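Local coordinates for D-glucosaminate-6-phosphate ammonia lyase (Salmonella typhimurium, PDB 7LCE), which belongs to the selenocysteine synthase-like branch of the pyridoxal-phosphate-dependent aminotransferase superfamily and carries that cofactor on a lysine, at residues K12-L24 / R323-Q335. Sequence-based numbering, arbitrary orientation.
Sequences KKVINACGKMTIL and RGGEIAIYARKYQ
With CG set beside its backbone N (chi1 -72°), Tyr330 lays its ring against Leu24, whose own CG lies anti to its carbonyl carbon (chi1 -66°) and directs both methyl branches at the ring. Leu24 CD2 forms a CH-pi contact over one face, 3.9 Å from the ring centroid, while CD1 sits near Tyr330 CD1; the aliphatic CG of Arg323 lies against the opposite face, so the ring is clamped between two side chains. Val14 CG1 approaches obliquely, 3.8 Å from Tyr330 CD1.

The strand pairing illustrates how a short parallel ladder joins distant parts of a chain. Strands 13-17 and 327-331 run parallel, their directions 14° from each other, with Val14 opposite Ala328 and Ile15 opposite Ile329. Ile15 lies at the centre: its N donates to Ala328 O (2.8 Å) and its O accepts from Tyr330 N (3.0 Å), both bonds nearly straight. On the face opposite the tyrosine, Ile15 CD1 meets Ile327 CG2 at 3.7 Å, and Ile329 lies alongside Ile15, pointing the same way.

Each end is finished differently. At one, the Lys12 ammonium makes weak bonds to the carbonyls of Gly324 and Gly325, where helix 315-324 finishes. At the other, Asn16 OD1 accepts from Cys18 N, an Asx turn, and from Gly19 N, which widens it to an Asx motif, and its ND2 returns a bond to Gly19 O (2.8 Å), tying down the chain as it leaves the strand. Cys18 O then lies at the edge of the Arg332 guanidinium, over one face of which lies Tyr334 CE1.

Tyr330 OH is hydrogen-bonded to Glu46 of the second subunit, placing the tyrosine face at the subunit interface, whereas Ile15 and Ile329 pack on helix 352-365 and Ala17 and Ala331 touch strand 340-343.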
ATOM      1  N   LYS A  12      52.018  22.238  13.993  1.00 67.24           N
ATOM      2  CA  LYS A  12      53.249  21.514  14.271  1.00 50.24           C
ATOM      3  C   LYS A  12      53.909  21.026  12.988  1.00 65.42           C
ATOM      4  O   LYS A  12      53.242  20.664  12.015  1.00 72.29           O
ATOM      5  CB  LYS A  12      52.975  20.310  15.172  1.00 57.02           C
ATOM      6  CG  LYS A  12      52.267  20.635  16.465  1.00 64.86           C
ATOM      7  CD  LYS A  12      51.898  19.359  17.195  1.00 68.05           C
ATOM      8  CE  LYS A  12      52.670  19.236  18.488  1.00 45.98           C
ATOM      9  NZ  LYS A  12      52.266  18.025  19.255  1.00 66.56           N
ATOM     10  N   LYS A  13      55.239  21.018  12.996  1.00 67.70           N
ATOM     11  CA  LYS A  13      55.975  20.324  11.951  1.00 72.33           C
ATOM     12  C   LYS A  13      55.824  18.823  12.154  1.00 65.79           C
ATOM     13  O   LYS A  13      56.076  18.307  13.248  1.00 73.17           O
ATOM     14  CB  LYS A  13      57.449  20.725  11.977  1.00 70.44           C
ATOM     15  CG  LYS A  13      58.325  19.934  11.025  1.00 71.25           C
ATOM     16  CD  LYS A  13      59.764  20.420  11.053  1.00 68.18           C
ATOM     17  CE  LYS A  13      60.636  19.563  10.152  1.00 76.90           C
ATOM     18  NZ  LYS A  13      60.150  19.595   8.743  1.00 82.24           N
ATOM     19  N   VAL A  14      55.411  18.119  11.105  1.00 62.87           N
ATOM     20  CA  VAL A  14      55.102  16.695  11.184  1.00 61.17           C
ATOM     21  C   VAL A  14      56.180  15.910  10.451  1.00 64.21           C
ATOM     22  O   VAL A  14      56.564  16.266   9.329  1.00 72.05           O
ATOM     23  CB  VAL A  14      53.711  16.390  10.602  1.00 56.04           C
ATOM     24  CG1 VAL A  14      53.424  14.901  10.674  1.00 60.06           C
ATOM     25  CG2 VAL A  14      52.643  17.184  11.336  1.00 69.23           C
ATOM     26  N   ILE A  15      56.660  14.842  11.082  1.00 64.01           N
ATOM     27  CA  ILE A  15      57.579  13.896  10.463  1.00 61.07           C
ATOM     28  C   ILE A  15      56.857  12.560  10.367  1.00 63.05           C
ATOM     29  O   ILE A  15      56.508  11.962  11.393  1.00 66.25           O
ATOM     30  CB  ILE A  15      58.884  13.752  11.258  1.00 60.05           C
ATOM     31  CG1 ILE A  15      59.575  15.106  11.408  1.00 64.73           C
ATOM     32  CG2 ILE A  15      59.812  12.754  10.578  1.00 70.21           C
ATOM     33  CD1 ILE A  15      60.913  15.023  12.107  1.00 63.59           C
ATOM     34  N   ASN A  16      56.650  12.088   9.145  1.00 58.75           N
ATOM     35  CA  ASN A  16      55.863  10.890   8.894  1.00 59.50           C
ATOM     36  C   ASN A  16      56.796   9.703   8.724  1.00 70.16           C
ATOM     37  O   ASN A  16      57.618   9.679   7.802  1.00 79.36           O
ATOM     38  CB  ASN A  16      54.988  11.059   7.654  1.00 67.96           C
ATOM     39  CG  ASN A  16      53.977   9.940   7.497  1.00 83.83           C
ATOM     40  OD1 ASN A  16      54.152   8.843   8.032  1.00 79.24           O
ATOM     41  ND2 ASN A  16      52.912  10.211   6.752  1.00 84.62           N
ATOM     42  N   ALA A  17      56.642   8.705   9.594  1.00 67.30           N
ATOM     43  CA  ALA A  17      57.405   7.469   9.496  1.00 67.02           C
ATOM     44  C   ALA A  17      56.505   6.245   9.596  1.00 76.17           C
ATOM     45  O   ALA A  17      57.013   5.129   9.757  1.00 76.39           O
ATOM     46  CB  ALA A  17      58.491   7.414  10.576  1.00 59.03           C
ATOM     47  N   CYS A  18      55.187   6.424   9.510  1.00 83.74           N
ATOM     48  CA  CYS A  18      54.237   5.320   9.542  1.00 83.44           C
ATOM     49  C   CYS A  18      53.815   4.873   8.147  1.00 82.13           C
ATOM     50  O   CYS A  18      53.790   3.672   7.864  1.00 93.00           O
ATOM     51  CB  CYS A  18      53.006   5.716  10.365  1.00 62.04           C
ATOM     52  SG  CYS A  18      51.912   4.338  10.780  1.00 99.05           S
ATOM     53  N   GLY A  19      53.497   5.811   7.268  1.00 79.30           N
ATOM     54  CA  GLY A  19      53.050   5.489   5.930  1.00 76.92           C
ATOM     55  C   GLY A  19      52.118   6.563   5.404  1.00 72.81           C
ATOM     56  O   GLY A  19      52.021   7.654   5.957  1.00 75.88           O
ATOM     57  N   LYS A  20      51.422   6.222   4.317  1.00 74.68           N
ATOM     58  CA  LYS A  20      50.516   7.158   3.647  1.00 71.88           C
ATOM     59  C   LYS A  20      49.196   7.179   4.415  1.00 72.25           C
ATOM     60  O   LYS A  20      48.225   6.494   4.083  1.00 79.67           O
ATOM     61  CB  LYS A  20      50.328   6.768   2.186  1.00 64.82           C
ATOM     62  CG  LYS A  20      51.627   6.361   1.489  1.00 75.80           C
ATOM     63  CD  LYS A  20      52.414   7.561   0.973  1.00 67.11           C
ATOM     64  CE  LYS A  20      51.895   8.043  -0.367  1.00 81.37           C
ATOM     65  NZ  LYS A  20      52.041   6.998  -1.418  1.00102.48           N
ATOM     66  N   MET A  21      49.169   7.996   5.463  1.00 66.85           N
ATOM     67  CA  MET A  21      48.056   8.061   6.401  1.00 69.62           C
ATOM     68  C   MET A  21      47.154   9.249   6.096  1.00 72.47           C
ATOM     69  O   MET A  21      47.639  10.370   5.903  1.00 74.93           O
ATOM     70  CB  MET A  21      48.587   8.151   7.831  1.00 60.12           C
ATOM     71  CG  MET A  21      49.313   6.896   8.273  1.00 73.98           C
ATOM     72  SD  MET A  21      49.824   6.929   9.999  1.00109.72           S
ATOM     73  CE  MET A  21      49.447   8.611  10.464  1.00 65.20           C
ATOM     74  N   THR A  22      45.842   9.004   6.073  1.00 70.03           N
ATOM     75  CA  THR A  22      44.897  10.071   5.762  1.00 66.00           C
ATOM     76  C   THR A  22      44.887  11.161   6.829  1.00 61.72           C
ATOM     77  O   THR A  22      44.559  12.313   6.526  1.00 70.57           O
ATOM     78  CB  THR A  22      43.490   9.497   5.582  1.00 64.30           C
ATOM     79  OG1 THR A  22      43.040   8.933   6.819  1.00 78.45           O
ATOM     80  CG2 THR A  22      43.487   8.421   4.502  1.00 72.34           C
ATOM     81  N   ILE A  23      45.248  10.832   8.074  1.00 63.70           N
ATOM     82  CA  ILE A  23      45.227  11.839   9.135  1.00 73.39           C
ATOM     83  C   ILE A  23      46.400  12.802   9.055  1.00 69.71           C
ATOM     84  O   ILE A  23      46.434  13.789   9.801  1.00 69.82           O
ATOM     85  CB  ILE A  23      45.210  11.203  10.540  1.00 45.76           C
ATOM     86  CG1 ILE A  23      46.595  10.684  10.912  1.00 44.02           C
ATOM     87  CG2 ILE A  23      44.197  10.076  10.601  1.00 72.31           C
ATOM     88  CD1 ILE A  23      46.680  10.148  12.320  1.00 49.54           C
ATOM     89  N   LEU A  24      47.369  12.543   8.177  1.00 70.78           N
ATOM     90  CA  LEU A  24      48.525  13.412   8.004  1.00 68.08           C
ATOM     91  C   LEU A  24      48.569  14.070   6.632  1.00 73.55           C
ATOM     92  O   LEU A  24      49.590  14.667   6.273  1.00 71.29           O
ATOM     93  CB  LEU A  24      49.817  12.629   8.240  1.00 56.76           C
ATOM     94  CG  LEU A  24      50.044  12.126   9.661  1.00 53.48           C
ATOM     95  CD1 LEU A  24      51.475  11.643   9.820  1.00 49.96           C
ATOM     96  CD2 LEU A  24      49.724  13.222  10.665  1.00 65.27           C
ATOM     97  N   ARG A 323      54.818  11.583  19.064  1.00 72.27           N
ATOM     98  CA  ARG A 323      53.742  12.353  18.445  1.00 68.07           C
ATOM     99  C   ARG A 323      53.474  13.649  19.199  1.00 74.12           C
ATOM    100  O   ARG A 323      53.286  14.704  18.582  1.00 94.14           O
ATOM    101  CB  ARG A 323      52.465  11.520  18.380  1.00 57.71           C
ATOM    102  CG  ARG A 323      52.546  10.297  17.494  1.00 84.59           C
ATOM    103  CD  ARG A 323      51.238   9.531  17.541  1.00 58.22           C
ATOM    104  NE  ARG A 323      50.907   9.140  18.906  1.00 76.21           N
ATOM    105  CZ  ARG A 323      49.785   8.530  19.260  1.00 89.22           C
ATOM    106  NH1 ARG A 323      48.857   8.218  18.371  1.00120.06           N
ATOM    107  NH2 ARG A 323      49.589   8.225  20.540  1.00 92.40           N
ATOM    108  N   GLY A 324      53.437  13.588  20.531  1.00 71.24           N
ATOM    109  CA  GLY A 324      53.053  14.741  21.327  1.00 66.97           C
ATOM    110  C   GLY A 324      54.079  15.854  21.373  1.00 71.97           C
ATOM    111  O   GLY A 324      53.729  16.984  21.730  1.00101.94           O
ATOM    112  N   GLY A 325      55.329  15.567  21.025  1.00 82.96           N
ATOM    113  CA  GLY A 325      56.377  16.568  21.100  1.00 80.96           C
ATOM    114  C   GLY A 325      56.113  17.754  20.192  1.00 75.40           C
ATOM    115  O   GLY A 325      55.203  17.766  19.365  1.00 66.47           O
ATOM    116  N   GLU A 326      56.946  18.786  20.366  1.00 81.85           N
ATOM    117  CA  GLU A 326      56.818  19.992  19.552  1.00 72.19           C
ATOM    118  C   GLU A 326      56.978  19.677  18.069  1.00 82.41           C
ATOM    119  O   GLU A 326      56.351  20.327  17.223  1.00 74.92           O
ATOM    120  CB  GLU A 326      57.833  21.040  20.014  1.00 88.03           C
ATOM    121  CG  GLU A 326      57.670  22.409  19.376  1.00120.02           C
ATOM    122  CD  GLU A 326      58.858  23.316  19.632  1.00127.90           C
ATOM    123  OE1 GLU A 326      59.826  22.864  20.282  1.00102.60           O
ATOM    124  OE2 GLU A 326      58.816  24.486  19.197  1.00147.31           O
ATOM    125  N   ILE A 327      57.811  18.696  17.737  1.00 86.37           N
ATOM    126  CA  ILE A 327      57.871  18.124  16.397  1.00 68.91           C
ATOM    127  C   ILE A 327      57.100  16.811  16.454  1.00 73.31           C
ATOM    128  O   ILE A 327      57.526  15.862  17.120  1.00 79.25           O
ATOM    129  CB  ILE A 327      59.315  17.905  15.928  1.00 57.01           C
ATOM    130  CG1 ILE A 327      60.082  19.229  15.885  1.00 61.36           C
ATOM    131  CG2 ILE A 327      59.328  17.247  14.557  1.00 65.73           C
ATOM    132  CD1 ILE A 327      59.481  20.255  14.956  1.00 97.95           C
ATOM    133  N   ALA A 328      55.959  16.756  15.769  1.00 71.78           N
ATOM    134  CA  ALA A 328      55.099  15.575  15.787  1.00 53.60           C
ATOM    135  C   ALA A 328      55.716  14.479  14.925  1.00 69.67           C
ATOM    136  O   ALA A 328      55.764  14.602  13.696  1.00 83.12           O
ATOM    137  CB  ALA A 328      53.701  15.933  15.296  1.00 66.22           C
ATOM    138  N   ILE A 329      56.181  13.407  15.561  1.00 61.23           N
ATOM    139  CA  ILE A 329      56.812  12.283  14.874  1.00 66.39           C
ATOM    140  C   ILE A 329      55.879  11.082  14.954  1.00 64.15           C
ATOM    141  O   ILE A 329      55.599  10.574  16.048  1.00 63.22           O
ATOM    142  CB  ILE A 329      58.189  11.953  15.466  1.00 79.42           C
ATOM    143  CG1 ILE A 329      59.148  13.133  15.287  1.00 57.72           C
ATOM    144  CG2 ILE A 329      58.755  10.697  14.827  1.00 62.42           C
ATOM    145  CD1 ILE A 329      60.345  13.084  16.202  1.00 61.32           C
ATOM    146  N   TYR A 330      55.401  10.629  13.796  1.00 64.17           N
ATOM    147  CA  TYR A 330      54.457   9.518  13.704  1.00 68.15           C
ATOM    148  C   TYR A 330      55.201   8.278  13.217  1.00 73.81           C
ATOM    149  O   TYR A 330      55.623   8.213  12.058  1.00 72.23           O
ATOM    150  CB  TYR A 330      53.301   9.871  12.770  1.00 68.36           C
ATOM    151  CG  TYR A 330      52.335  10.885  13.343  1.00 56.19           C
ATOM    152  CD1 TYR A 330      52.598  12.247  13.259  1.00 50.93           C
ATOM    153  CD2 TYR A 330      51.161  10.482  13.964  1.00 57.57           C
ATOM    154  CE1 TYR A 330      51.718  13.177  13.783  1.00 67.25           C
ATOM    155  CE2 TYR A 330      50.275  11.405  14.490  1.00 55.69           C
ATOM    156  CZ  TYR A 330      50.557  12.751  14.397  1.00 68.60           C
ATOM    157  OH  TYR A 330      49.676  13.675  14.919  1.00 65.85           O
ATOM    158  N   ALA A 331      55.359   7.299  14.102  1.00 68.19           N
ATOM    159  CA  ALA A 331      55.982   6.027  13.766  1.00 54.92           C
ATOM    160  C   ALA A 331      54.931   4.930  13.622  1.00 72.38           C
ATOM    161  O   ALA A 331      53.751   5.117  13.926  1.00 84.29           O
ATOM    162  CB  ALA A 331      57.010   5.641  14.831  1.00 66.91           C
ATOM    163  N   ARG A 332      55.380   3.763  13.157  1.00 60.93           N
ATOM    164  CA  ARG A 332      54.494   2.612  13.036  1.00 68.66           C
ATOM    165  C   ARG A 332      54.279   2.008  14.417  1.00 84.71           C
ATOM    166  O   ARG A 332      55.235   1.573  15.070  1.00 72.02           O
ATOM    167  CB  ARG A 332      55.082   1.575  12.081  1.00 71.46           C
ATOM    168  CG  ARG A 332      55.011   1.951  10.611  1.00 82.53           C
ATOM    169  CD  ARG A 332      55.665   0.889   9.734  1.00100.75           C
ATOM    170  NE  ARG A 332      54.961  -0.389   9.762  1.00 97.29           N
ATOM    171  CZ  ARG A 332      53.987  -0.727   8.930  1.00111.36           C
ATOM    172  NH1 ARG A 332      53.562   0.103   7.989  1.00108.31           N
ATOM    173  NH2 ARG A 332      53.424  -1.927   9.041  1.00 97.61           N
ATOM    174  N   LYS A 333      53.024   1.980  14.860  1.00 87.90           N
ATOM    175  CA  LYS A 333      52.658   1.494  16.184  1.00 86.62           C
ATOM    176  C   LYS A 333      51.922   0.159  16.121  1.00 85.78           C
ATOM    177  O   LYS A 333      51.132  -0.161  17.012  1.00 97.41           O
ATOM    178  CB  LYS A 333      51.826   2.538  16.924  1.00 92.75           C
ATOM    179  CG  LYS A 333      50.762   3.209  16.079  1.00 89.76           C
ATOM    180  CD  LYS A 333      50.104   4.341  16.848  1.00 93.87           C
ATOM    181  CE  LYS A 333      49.417   3.817  18.101  1.00104.58           C
ATOM    182  NZ  LYS A 333      48.829   4.909  18.925  1.00106.31           N
ATOM    183  N   TYR A 334      52.169  -0.627  15.072  1.00 89.79           N
ATOM    184  CA  TYR A 334      51.451  -1.886  14.895  1.00 97.44           C
ATOM    185  C   TYR A 334      51.782  -2.866  16.015  1.00 96.49           C
ATOM    186  O   TYR A 334      50.893  -3.324  16.742  1.00 96.52           O
ATOM    187  CB  TYR A 334      51.780  -2.483  13.525  1.00109.82           C
ATOM    188  CG  TYR A 334      51.125  -1.755  12.367  1.00122.75           C
ATOM    189  CD1 TYR A 334      51.544  -0.483  11.993  1.00121.08           C
ATOM    190  CD2 TYR A 334      50.090  -2.340  11.650  1.00126.68           C
ATOM    191  CE1 TYR A 334      50.949   0.187  10.938  1.00120.50           C
ATOM    192  CE2 TYR A 334      49.488  -1.679  10.592  1.00132.50           C
ATOM    193  CZ  TYR A 334      49.923  -0.417  10.240  1.00136.81           C
ATOM    194  OH  TYR A 334      49.327   0.245   9.190  1.00133.81           O
ATOM    195  N   GLN A 335      53.060  -3.202  16.171  1.00112.14           N
ATOM    196  CA  GLN A 335      53.497  -4.116  17.225  1.00103.90           C
ATOM    197  C   GLN A 335      53.915  -3.373  18.486  1.00 93.69           C
ATOM    198  O   GLN A 335      54.848  -3.782  19.180  1.00 89.04           O
ATOM    199  CB  GLN A 335      54.629  -5.007  16.719  1.00106.10           C
ATOM    200  CG  GLN A 335      54.258  -5.922  15.557  1.00119.55           C
ATOM    201  CD  GLN A 335      54.287  -5.219  14.214  1.00137.57           C
ATOM    202  OE1 GLN A 335      54.768  -4.091  14.099  1.00139.13           O
ATOM    203  NE2 GLN A 335      53.769  -5.884  13.187  1.00129.56           N
TER